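Local atomic coordinates of periplasmic solute binding protein (Pectobacterium atrosepticum, PDB entry 4RY1), a protein that probably binds a sugar in the periplasm and hands it to an ABC-type importer, as a member of the bacterial solute-binding protein 1 family. Residues Tyr156-Ala162 and Glu242-Leu248; Leu111-Ser117 and Ser284-Phe290; Leu321-Met325 and Asn345-Tyr351. All blocks are in the same frame, centred on the assembly; numbering follows the deposited sequence.

Contact 1 (Tyr156-Ala162 and Glu242-Leu248); sequences YYPLGVA and ELAGMYL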
loop_
_atom_site.group_PDB
_atom_site.type_symbol
_atom_site.label_atom_id
_atom_site.label_comp_id
_atom_site.label_asym_id
_atom_site.label_seq_id
_atom_site.Cartn_x
_atom_site.Cartn_y
_atom_site.Cartn_z
ATOM N N TYR A 156 -14.249 -21.806 -2.192
ATOM C CA TYR A 156 -12.787 -21.696 -2.173
ATOM C C TYR A 156 -12.206 -21.022 -3.395
ATOM O O TYR A 156 -12.522 -21.387 -4.520
ATOM C CB TYR A 156 -12.183 -23.093 -2.040
ATOM C CG TYR A 156 -12.417 -23.647 -0.650
ATOM C CD1 TYR A 156 -13.596 -24.313 -0.320
ATOM C CD2 TYR A 156 -11.473 -23.460 0.348
ATOM C CE1 TYR A 156 -13.813 -24.794 0.972
ATOM C CE2 TYR A 156 -11.678 -23.922 1.632
ATOM C CZ TYR A 156 -12.846 -24.592 1.944
ATOM O OH TYR A 156 -13.035 -25.062 3.228
ATOM N N TYR A 157 -11.303 -20.068 -3.148
ATOM C CA TYR A 157 -10.709 -19.262 -4.215
ATOM C C TYR A 157 -9.213 -19.095 -3.985
ATOM O O TYR A 157 -8.785 -18.894 -2.846
ATOM C CB TYR A 157 -11.319 -17.856 -4.253
ATOM C CG TYR A 157 -12.806 -17.783 -4.537
ATOM C CD1 TYR A 157 -13.730 -17.986 -3.525
ATOM C CD2 TYR A 157 -13.281 -17.500 -5.807
ATOM C CE1 TYR A 157 -15.096 -17.902 -3.770
ATOM C CE2 TYR A 157 -14.648 -17.413 -6.073
ATOM C CZ TYR A 157 -15.549 -17.621 -5.047
ATOM O OH TYR A 157 -16.883 -17.502 -5.312
ATOM N N PRO A 158 -8.431 -19.110 -5.070
ATOM C CA PRO A 158 -6.996 -18.802 -4.987
ATOM C C PRO A 158 -6.653 -17.475 -4.317
ATOM O O PRO A 158 -5.629 -17.361 -3.626
ATOM C CB PRO A 158 -6.581 -18.750 -6.469
ATOM C CG PRO A 158 -7.469 -19.758 -7.108
ATOM C CD PRO A 158 -8.791 -19.611 -6.418
ATOM N N LEU A 159 -7.512 -16.492 -4.548
ATOM C CA LEU A 159 -7.214 -15.090 -4.255
ATOM C C LEU A 159 -8.476 -14.329 -3.852
ATOM O O LEU A 159 -9.526 -14.492 -4.478
ATOM C CB LEU A 159 -6.608 -14.475 -5.522
ATOM C CG LEU A 159 -6.158 -13.022 -5.547
ATOM C CD1 LEU A 159 -5.081 -12.812 -4.507
ATOM C CD2 LEU A 159 -5.690 -12.601 -6.943
ATOM N N GLY A 160 -8.363 -13.495 -2.813
ATOM C CA GLY A 160 -9.436 -12.580 -2.432
ATOM C C GLY A 160 -9.177 -11.177 -2.943
ATOM O O GLY A 160 -8.259 -10.910 -3.719
ATOM N N VAL A 161 -10.055 -10.283 -2.517
ATOM C CA VAL A 161 -10.029 -8.888 -2.864
ATOM C C VAL A 161 -9.965 -8.172 -1.527
ATOM O O VAL A 161 -10.869 -8.300 -0.704
ATOM C CB VAL A 161 -11.282 -8.489 -3.656
ATOM C CG1 VAL A 161 -11.302 -7.005 -3.979
ATOM C CG2 VAL A 161 -11.359 -9.296 -4.958
ATOM N N ALA A 162 -8.860 -7.466 -1.300
ATOM C CA ALA A 162 -8.437 -7.041 0.029
ATOM C C ALA A 162 -9.403 -6.099 0.752
ATOM O O ALA A 162 -9.466 -6.110 1.986
ATOM C CB ALA A 162 -7.060 -6.406 -0.076
ATOM N N GLU A 242 -10.834 -20.022 3.174
ATOM C CA GLU A 242 -11.586 -20.140 1.913
ATOM C C GLU A 242 -11.027 -19.212 0.824
ATOM O O GLU A 242 -10.984 -19.549 -0.358
ATOM C CB GLU A 242 -13.069 -19.845 2.131
ATOM C CG GLU A 242 -13.787 -20.999 2.820
ATOM C CD GLU A 242 -15.163 -20.668 3.336
ATOM O OE1 GLU A 242 -15.667 -19.563 3.074
ATOM O OE2 GLU A 242 -15.734 -21.554 4.012
ATOM N N LEU A 243 -10.674 -18.003 1.233
ATOM C CA LEU A 243 -9.917 -17.085 0.370
ATOM C C LEU A 243 -8.445 -17.314 0.645
ATOM O O LEU A 243 -7.935 -16.980 1.718
ATOM C CB LEU A 243 -10.302 -15.634 0.642
ATOM C CG LEU A 243 -11.785 -15.266 0.538
ATOM C CD1 LEU A 243 -12.011 -13.826 0.954
ATOM C CD2 LEU A 243 -12.290 -15.514 -0.871
ATOM N N ALA A 244 -7.774 -17.893 -0.339
ATOM C CA ALA A 244 -6.469 -18.500 -0.113
ATOM C C ALA A 244 -5.280 -17.618 -0.506
ATOM O O ALA A 244 -4.144 -18.077 -0.560
ATOM C CB ALA A 244 -6.382 -19.836 -0.817
ATOM N N GLY A 245 -5.535 -16.346 -0.740
ATOM C CA GLY A 245 -4.484 -15.435 -1.145
ATOM C C GLY A 245 -4.951 -14.007 -1.032
ATOM O O GLY A 245 -6.142 -13.734 -1.127
ATOM N N MET A 246 -3.982 -13.108 -0.898
ATOM C CA MET A 246 -4.204 -11.673 -1.053
ATOM C C MET A 246 -2.981 -11.051 -1.712
ATOM O O MET A 246 -1.853 -11.480 -1.472
ATOM C CB MET A 246 -4.454 -10.990 0.303
ATOM C CG MET A 246 -5.812 -11.272 0.913
ATOM S SD MET A 246 -7.289 -10.552 0.121
ATOM C CE MET A 246 -8.504 -11.537 1.048
ATOM N N TYR A 247 -3.227 -10.028 -2.520
ATOM C CA TYR A 247 -2.184 -9.242 -3.175
ATOM C C TYR A 247 -2.032 -7.953 -2.383
ATOM O O TYR A 247 -2.677 -6.956 -2.672
ATOM C CB TYR A 247 -2.574 -8.961 -4.634
ATOM C CG TYR A 247 -1.604 -8.188 -5.479
ATOM C CD1 TYR A 247 -0.332 -8.673 -5.759
ATOM C CD2 TYR A 247 -1.988 -6.997 -6.084
ATOM C CE1 TYR A 247 0.530 -7.973 -6.597
ATOM C CE2 TYR A 247 -1.130 -6.303 -6.922
ATOM C CZ TYR A 247 0.121 -6.799 -7.186
ATOM O OH TYR A 247 0.955 -6.073 -8.027
ATOM N N LEU A 248 -1.158 -7.983 -1.387
ATOM C CA LEU A 248 -1.062 -6.909 -0.389
ATOM C C LEU A 248 0.211 -6.122 -0.541
ATOM O O LEU A 248 1.243 -6.665 -0.931
ATOM C CB LEU A 248 -1.037 -7.506 1.020
ATOM C CG LEU A 248 -2.259 -8.304 1.425
ATOM C CD1 LEU A 248 -2.027 -8.954 2.786
ATOM C CD2 LEU A 248 -3.516 -7.448 1.417
HETATM O O HOH W 1 -5.916 -9.379 -3.223
#

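Contact 2 (Leu111-Ser117 and Ser284-Phe290); sequences LPISMTS and SKPSSLF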
loop_
_atom_site.group_PDB
_atom_site.type_symbol
_atom_site.label_atom_id
_atom_site.label_comp_id
_atom_site.label_asym_id
_atom_site.label_seq_id
_atom_site.Cartn_x
_atom_site.Cartn_y
_atom_site.Cartn_z
ATOM N N LEU A 111 9.490 12.076 4.825
ATOM C CA LEU A 111 10.563 11.109 4.977
ATOM C C LEU A 111 9.922 9.698 4.973
ATOM O O LEU A 111 9.121 9.376 5.858
ATOM C CB LEU A 111 11.296 11.330 6.285
ATOM C CG LEU A 111 12.508 10.463 6.587
ATOM C CD1 LEU A 111 13.510 10.434 5.430
ATOM C CD2 LEU A 111 13.158 10.979 7.877
ATOM N N PRO A 112 10.231 8.860 3.979
ATOM C CA PRO A 112 9.657 7.529 4.014
ATOM C C PRO A 112 9.979 6.751 5.268
ATOM O O PRO A 112 11.133 6.683 5.673
ATOM C CB PRO A 112 10.260 6.861 2.780
ATOM C CG PRO A 112 10.449 8.004 1.847
ATOM C CD PRO A 112 10.951 9.107 2.727
ATOM N N ILE A 113 8.946 6.186 5.869
ATOM C CA ILE A 113 9.116 5.390 7.093
ATOM C C ILE A 113 9.652 4.003 6.752
ATOM O O ILE A 113 10.508 3.449 7.461
ATOM C CB ILE A 113 7.805 5.307 7.865
ATOM C CG1 ILE A 113 7.366 6.717 8.279
ATOM C CG2 ILE A 113 7.944 4.415 9.094
ATOM C CD1 ILE A 113 5.904 6.802 8.673
ATOM N N SER A 114 9.106 3.454 5.680
ATOM C CA SER A 114 9.513 2.188 5.084
ATOM C C SER A 114 9.091 2.225 3.629
ATOM O O SER A 114 8.138 2.930 3.253
ATOM C CB SER A 114 8.887 0.999 5.784
ATOM O OG SER A 114 7.505 1.037 5.698
ATOM N N MET A 115 9.775 1.436 2.809
ATOM C CA MET A 115 9.335 1.129 1.467
ATOM C C MET A 115 8.511 -0.136 1.559
ATOM O O MET A 115 8.714 -0.960 2.463
ATOM C CB MET A 115 10.538 0.997 0.508
ATOM C CG MET A 115 11.298 2.319 0.292
ATOM S SD MET A 115 10.360 3.782 -0.361
ATOM C CE MET A 115 10.058 3.129 -2.005
ATOM N N THR A 116 7.607 -0.308 0.612
ATOM C CA THR A 116 6.754 -1.493 0.554
ATOM C C THR A 116 6.432 -1.830 -0.897
ATOM O O THR A 116 6.516 -0.972 -1.785
ATOM C CB THR A 116 5.466 -1.290 1.387
ATOM O OG1 THR A 116 4.780 -2.531 1.539
ATOM C CG2 THR A 116 4.512 -0.294 0.765
ATOM N N SER A 117 6.153 -3.108 -1.132
ATOM C CA SER A 117 5.848 -3.639 -2.453
ATOM C C SER A 117 4.603 -4.475 -2.377
ATOM O O SER A 117 4.318 -5.081 -1.332
ATOM C CB SER A 117 6.995 -4.500 -2.976
ATOM O OG SER A 117 8.208 -3.772 -3.019
ATOM N N SER A 284 6.168 -0.843 -6.158
ATOM C CA SER A 284 6.669 -0.375 -4.873
ATOM C C SER A 284 6.412 1.101 -4.656
ATOM O O SER A 284 6.344 1.884 -5.606
ATOM C CB SER A 284 8.173 -0.623 -4.731
ATOM O OG SER A 284 8.554 -1.960 -5.021
ATOM N N LYS A 285 6.315 1.466 -3.380
ATOM C CA LYS A 285 6.158 2.874 -2.979
ATOM C C LYS A 285 6.458 2.995 -1.504
ATOM O O LYS A 285 6.566 1.988 -0.802
ATOM C CB LYS A 285 4.736 3.363 -3.216
ATOM C CG LYS A 285 3.691 2.750 -2.297
ATOM C CD LYS A 285 2.347 3.446 -2.397
ATOM C CE LYS A 285 1.403 3.006 -1.298
ATOM N NZ LYS A 285 0.143 3.823 -1.272
ATOM N N PRO A 286 6.605 4.228 -1.004
ATOM C CA PRO A 286 6.672 4.356 0.459
ATOM C C PRO A 286 5.415 3.862 1.114
ATOM O O PRO A 286 4.321 4.189 0.655
ATOM C CB PRO A 286 6.824 5.862 0.680
ATOM C CG PRO A 286 7.378 6.390 -0.604
ATOM C CD PRO A 286 6.715 5.534 -1.652
ATOM N N SER A 287 5.537 3.129 2.212
ATOM C CA SER A 287 4.337 2.681 2.918
ATOM C C SER A 287 3.590 3.852 3.555
ATOM O O SER A 287 2.380 3.797 3.724
ATOM C CB SER A 287 4.672 1.678 4.014
ATOM O OG SER A 287 5.316 2.297 5.113
ATOM N N SER A 288 4.362 4.869 3.918
ATOM C CA SER A 288 3.907 6.113 4.533
ATOM C C SER A 288 5.136 6.983 4.718
ATOM O O SER A 288 6.273 6.493 4.636
ATOM C CB SER A 288 3.210 5.880 5.876
ATOM O OG SER A 288 1.812 5.616 5.701
ATOM N N LEU A 289 4.887 8.258 4.989
ATOM C CA LEU A 289 5.925 9.263 5.201
ATOM C C LEU A 289 5.613 9.966 6.497
ATOM O O LEU A 289 4.448 10.034 6.882
ATOM C CB LEU A 289 5.919 10.356 4.105
ATOM C CG LEU A 289 5.754 9.944 2.641
ATOM C CD1 LEU A 289 5.576 11.164 1.737
ATOM C CD2 LEU A 289 6.975 9.225 2.209
ATOM N N PHE A 290 6.636 10.531 7.134
ATOM C CA PHE A 290 6.420 11.579 8.125
ATOM C C PHE A 290 6.746 12.920 7.485
ATOM O O PHE A 290 7.820 13.093 6.900
ATOM C CB PHE A 290 7.284 11.412 9.375
ATOM C CG PHE A 290 6.767 10.398 10.362
ATOM C CD1 PHE A 290 5.466 10.454 10.860
ATOM C CD2 PHE A 290 7.616 9.411 10.855
ATOM C CE1 PHE A 290 5.009 9.514 11.784
ATOM C CE2 PHE A 290 7.162 8.498 11.778
ATOM C CZ PHE A 290 5.866 8.529 12.232
#

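Contact 3 (Leu321-Met325 and Asn345-Tyr351); sequences LQNGM and NLLANAY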
loop_
_atom_site.group_PDB
_atom_site.type_symbol
_atom_site.label_atom_id
_atom_site.label_comp_id
_atom_site.label_asym_id
_atom_site.label_seq_id
_atom_site.Cartn_x
_atom_site.Cartn_y
_atom_site.Cartn_z
ATOM N N LEU A 321 8.697 -3.573 13.792
ATOM C CA LEU A 321 8.175 -3.715 12.429
ATOM C C LEU A 321 6.736 -3.198 12.277
ATOM O O LEU A 321 6.088 -3.479 11.272
ATOM C CB LEU A 321 8.236 -5.181 11.981
ATOM C CG LEU A 321 9.674 -5.695 11.849
ATOM C CD1 LEU A 321 9.669 -7.195 11.580
ATOM C CD2 LEU A 321 10.411 -5.009 10.707
ATOM N N GLN A 322 6.276 -2.386 13.217
ATOM C CA GLN A 322 4.890 -1.919 13.195
ATOM C C GLN A 322 4.546 -0.957 12.054
ATOM O O GLN A 322 3.364 -0.772 11.766
ATOM C CB GLN A 322 4.554 -1.271 14.531
ATOM C CG GLN A 322 4.540 -2.256 15.687
ATOM C CD GLN A 322 3.504 -3.332 15.511
ATOM O OE1 GLN A 322 2.391 -3.067 15.114
ATOM N NE2 GLN A 322 3.896 -4.571 15.796
ATOM N N ASN A 323 5.567 -0.373 11.429
ATOM C CA ASN A 323 5.392 0.454 10.242
ATOM C C ASN A 323 6.059 -0.170 9.008
ATOM O O ASN A 323 6.350 0.524 8.038
ATOM C CB ASN A 323 5.996 1.844 10.447
ATOM C CG ASN A 323 5.443 2.584 11.627
ATOM O OD1 ASN A 323 6.204 3.216 12.423
ATOM N ND2 ASN A 323 4.157 2.589 11.731
ATOM N N GLY A 324 6.334 -1.466 9.065
ATOM C CA GLY A 324 7.009 -2.151 7.979
ATOM C C GLY A 324 8.510 -2.217 8.180
ATOM O O GLY A 324 9.034 -1.910 9.245
ATOM N N MET A 325 9.200 -2.677 7.151
ATOM C CA MET A 325 10.656 -2.807 7.215
ATOM C C MET A 325 11.322 -1.425 7.135
ATOM O O MET A 325 11.140 -0.723 6.147
ATOM C CB MET A 325 11.158 -3.701 6.078
ATOM C CG MET A 325 10.741 -5.153 6.237
ATOM S SD MET A 325 11.693 -6.217 7.423
ATOM C CE MET A 325 13.063 -6.711 6.291
ATOM N N ASN A 345 9.654 -14.567 9.839
ATOM C CA ASN A 345 8.762 -13.422 9.845
ATOM C C ASN A 345 8.237 -13.167 8.440
ATOM O O ASN A 345 9.003 -12.959 7.505
ATOM C CB ASN A 345 9.487 -12.196 10.406
ATOM C CG ASN A 345 8.575 -10.997 10.483
ATOM O OD1 ASN A 345 8.263 -10.400 9.459
ATOM N ND2 ASN A 345 8.124 -10.663 11.683
ATOM N N LEU A 346 6.913 -13.188 8.304
ATOM C CA LEU A 346 6.283 -13.124 6.978
ATOM C C LEU A 346 6.554 -11.781 6.259
ATOM O O LEU A 346 6.759 -11.741 5.047
ATOM C CB LEU A 346 4.775 -13.389 7.081
ATOM C CG LEU A 346 3.975 -13.411 5.789
ATOM C CD1 LEU A 346 4.516 -14.401 4.761
ATOM C CD2 LEU A 346 2.531 -13.735 6.125
ATOM N N LEU A 347 6.503 -10.683 7.015
ATOM C CA LEU A 347 6.848 -9.377 6.450
ATOM C C LEU A 347 8.290 -9.360 5.915
ATOM O O LEU A 347 8.541 -8.957 4.798
ATOM C CB LEU A 347 6.602 -8.267 7.468
ATOM C CG LEU A 347 7.304 -6.915 7.207
ATOM C CD1 LEU A 347 6.884 -6.276 5.888
ATOM C CD2 LEU A 347 7.038 -5.988 8.379
ATOM N N ALA A 348 9.230 -9.860 6.721
ATOM C CA ALA A 348 10.625 -9.881 6.311
ATOM C C ALA A 348 10.771 -10.730 5.060
ATOM O O ALA A 348 11.489 -10.390 4.133
ATOM C CB ALA A 348 11.482 -10.450 7.421
ATOM N N ASN A 349 10.075 -11.853 5.045
ATOM C CA ASN A 349 10.176 -12.762 3.898
ATOM C C ASN A 349 9.601 -12.127 2.608
ATOM O O ASN A 349 10.204 -12.184 1.524
ATOM C CB ASN A 349 9.468 -14.084 4.221
ATOM C CG ASN A 349 10.250 -14.936 5.225
ATOM O OD1 ASN A 349 11.471 -14.856 5.295
ATOM N ND2 ASN A 349 9.546 -15.741 5.994
ATOM N N ALA A 350 8.436 -11.492 2.738
ATOM C CA ALA A 350 7.824 -10.798 1.598
ATOM C C ALA A 350 8.676 -9.628 1.089
ATOM O O ALA A 350 8.856 -9.434 -0.115
ATOM C CB ALA A 350 6.448 -10.302 1.988
ATOM N N TYR A 351 9.216 -8.865 2.031
ATOM C CA TYR A 351 10.064 -7.714 1.689
ATOM C C TYR A 351 11.359 -8.166 0.991
ATOM O O TYR A 351 11.738 -7.619 -0.046
ATOM C CB TYR A 351 10.374 -6.913 2.948
ATOM C CG TYR A 351 11.172 -5.658 2.728
ATOM C CD1 TYR A 351 12.554 -5.687 2.709
ATOM C CD2 TYR A 351 10.515 -4.436 2.549
ATOM C CE1 TYR A 351 13.284 -4.517 2.530
ATOM C CE2 TYR A 351 11.209 -3.273 2.371
ATOM C CZ TYR A 351 12.579 -3.299 2.360
ATOM O OH TYR A 351 13.202 -2.088 2.166
HETATM O O HOH W 2 12.097 -0.006 3.682
#

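Contact 1 (Tyr156-Ala162 and Glu242-Leu248)
The ring of Y156 lies across the aliphatic part of E242, whose CG sits over one face, offset toward the rim, 4.0 Å from the ring centroid. This is a CH-pi contact, and the E242 chain runs on extended past CG, its carboxylate plane turned 69° from the ring. The CA of Y156 adds a CA-H...O approach to the carbonyl of E242. That same carbonyl takes the amide of the next residue: Y157 N meets E242 O at 2.9 Å. Y157 O in turn receives A244 N at 2.9 Å, so the two backbones form a single bridge at Y157 and L243. Alongside it, Y157 CD1 lies 3.9 Å from L243 CD2, the two side chains pointing the same way; H216 stacks on the tyrosine ring and Y223 meets it edge-to-face. L159 has CG anti to its own N (chi1 -179°), and from there CD1 folds back over the backbone of G245 and M246. The last direct backbone bond is straight, G160 N to G245 O at 2.8 Å. Beyond it the chains separate, and water 1 spans the gap, donating to G160 O and accepting from Y247 N. M246, bent at chi2 (-70°), swings SD and CE back against the backbone of G160. SD also lies 3.7 Å from A162 CA, and A162 CB reaches L248 CD2. Strand 245-249 pairs antiparallel with strand 107-123, M246 bonding I121 and L248 bonding S119, so the loop between helices 138-152 and 169-183 is joined to the sheet. Backbone bonds fix one end of this loop to the residues leading into strand 245-249 and to its first residue, while at the other one water bridges G160 O and Y247 N and a thioether fills in beside the glycine.

Contact 2 (Leu111-Ser117 and Ser284-Phe290)
I113 and F290 make the tight apolar end of this contact: I113 CD1 stands over the centre of the F290 ring, 3.8 Å from its centroid, with CG1 following across the CD2 side. The isoleucine is held there by a very straight bond from I113 N to S288 O (3.0 Å, 177° at the hydrogen). Next to it L111 and F290 form an antiparallel hydrogen-bonded pair, each amide bonding the other's carbonyl. P112 and L289 are the adjoining non-hydrogen-bonded pair, and their side chains lie side by side, P112 CG 3.7 Å from L289 CD2. M306 of helix 299-310 covers both L111 and F290.

Both chains turn a corner, at I113 and at S287, and the pairing resumes on the other side in a more polar half, where M115 and S284 are partly exposed. S287 N donates to S114 O at 2.8 Å, while the S114 and S287 hydroxyls approach to 2.6 Å, OG to OG. S287 OG reaches across because it sits between its own N and carbonyl carbon (chi1 72°). T116 and K285 then exchange two backbone bonds; T116 OG1 turns to D250 and S251, and K285 NZ to N67 and E369. M115, bent at chi2 and chi3, brings CE to 3.6 Å from K285 C. The hydroxyl of buried S117 meets that of S284, S117 OG to S284 OG, at 2.7 Å. A glycerol, probably from the crystallisation liquor, hydrogen-bonds S287 O and K285 NZ and may mark a pocket. Two long antiparallel strands, each kinked at a corner within one branched mixed sheet, are consistent with strands that run between the two lobes in the periplasmic binding protein fold.

Contact 3 (Leu321-Met325 and Asn345-Tyr351)
M325 lays its CB over the centre of the Y351 ring, 3.7 Å from the centroid and 13° off the ring normal, a CH-pi contact. CG follows toward the root of the ring, 3.6 Å from Y351 CG. Bent at chi2 (-79°) and again at chi3, the methionine then curls along helix 346-356: SD passes A348 CA, and CE comes to 4.2 Å from A348 CB. The sulfur stands oblique to the ring, 5.2 Å from its centroid, in a Met-aromatic contact. CG of M325 also meets L347 CG, whose CD2 branch reaches on to G324 CA and to L321 CB, 3.9 Å away. L321 to G324 is a type I beta turn, and both its ends touch this leucine. L321 CD1 approaches the amide of N345, the N-cap, whose OD1 accepts from A348 N at 3.0 Å and whose ND2 bonds to Y254. Water 2 joins M325 O to Y351 OH. With no direct hydrogen bond across it, the contact rests on apolar and aromatic packing; the N345 amide is held by its cap bond and Y254, and M325 O and Y351 OH share one bridging water.

All three contacts are largely buried, but contact 2 lies nearest the middle of the chain, about 9 Å from its centre to the chain's centre, against 13 Å for contact 3 and 16 Å for contact 1. Contacts 1 and 2 reach one sheet, since strands 245-249 and 107-123 are neighbours in it; their centres are 24 Å apart. Contact 2 is true strand pairing, contact 1 a loop bridged once to a strand's approach, and contact 3 a turn against a helix, without direct hydrogen bonds between its two segments. Contacts 2 and 3 touch: S114 OG bonds, probably, to N323 O, and Y351 packs on the backbone of M115, so both the turn and the helix meet the sheet.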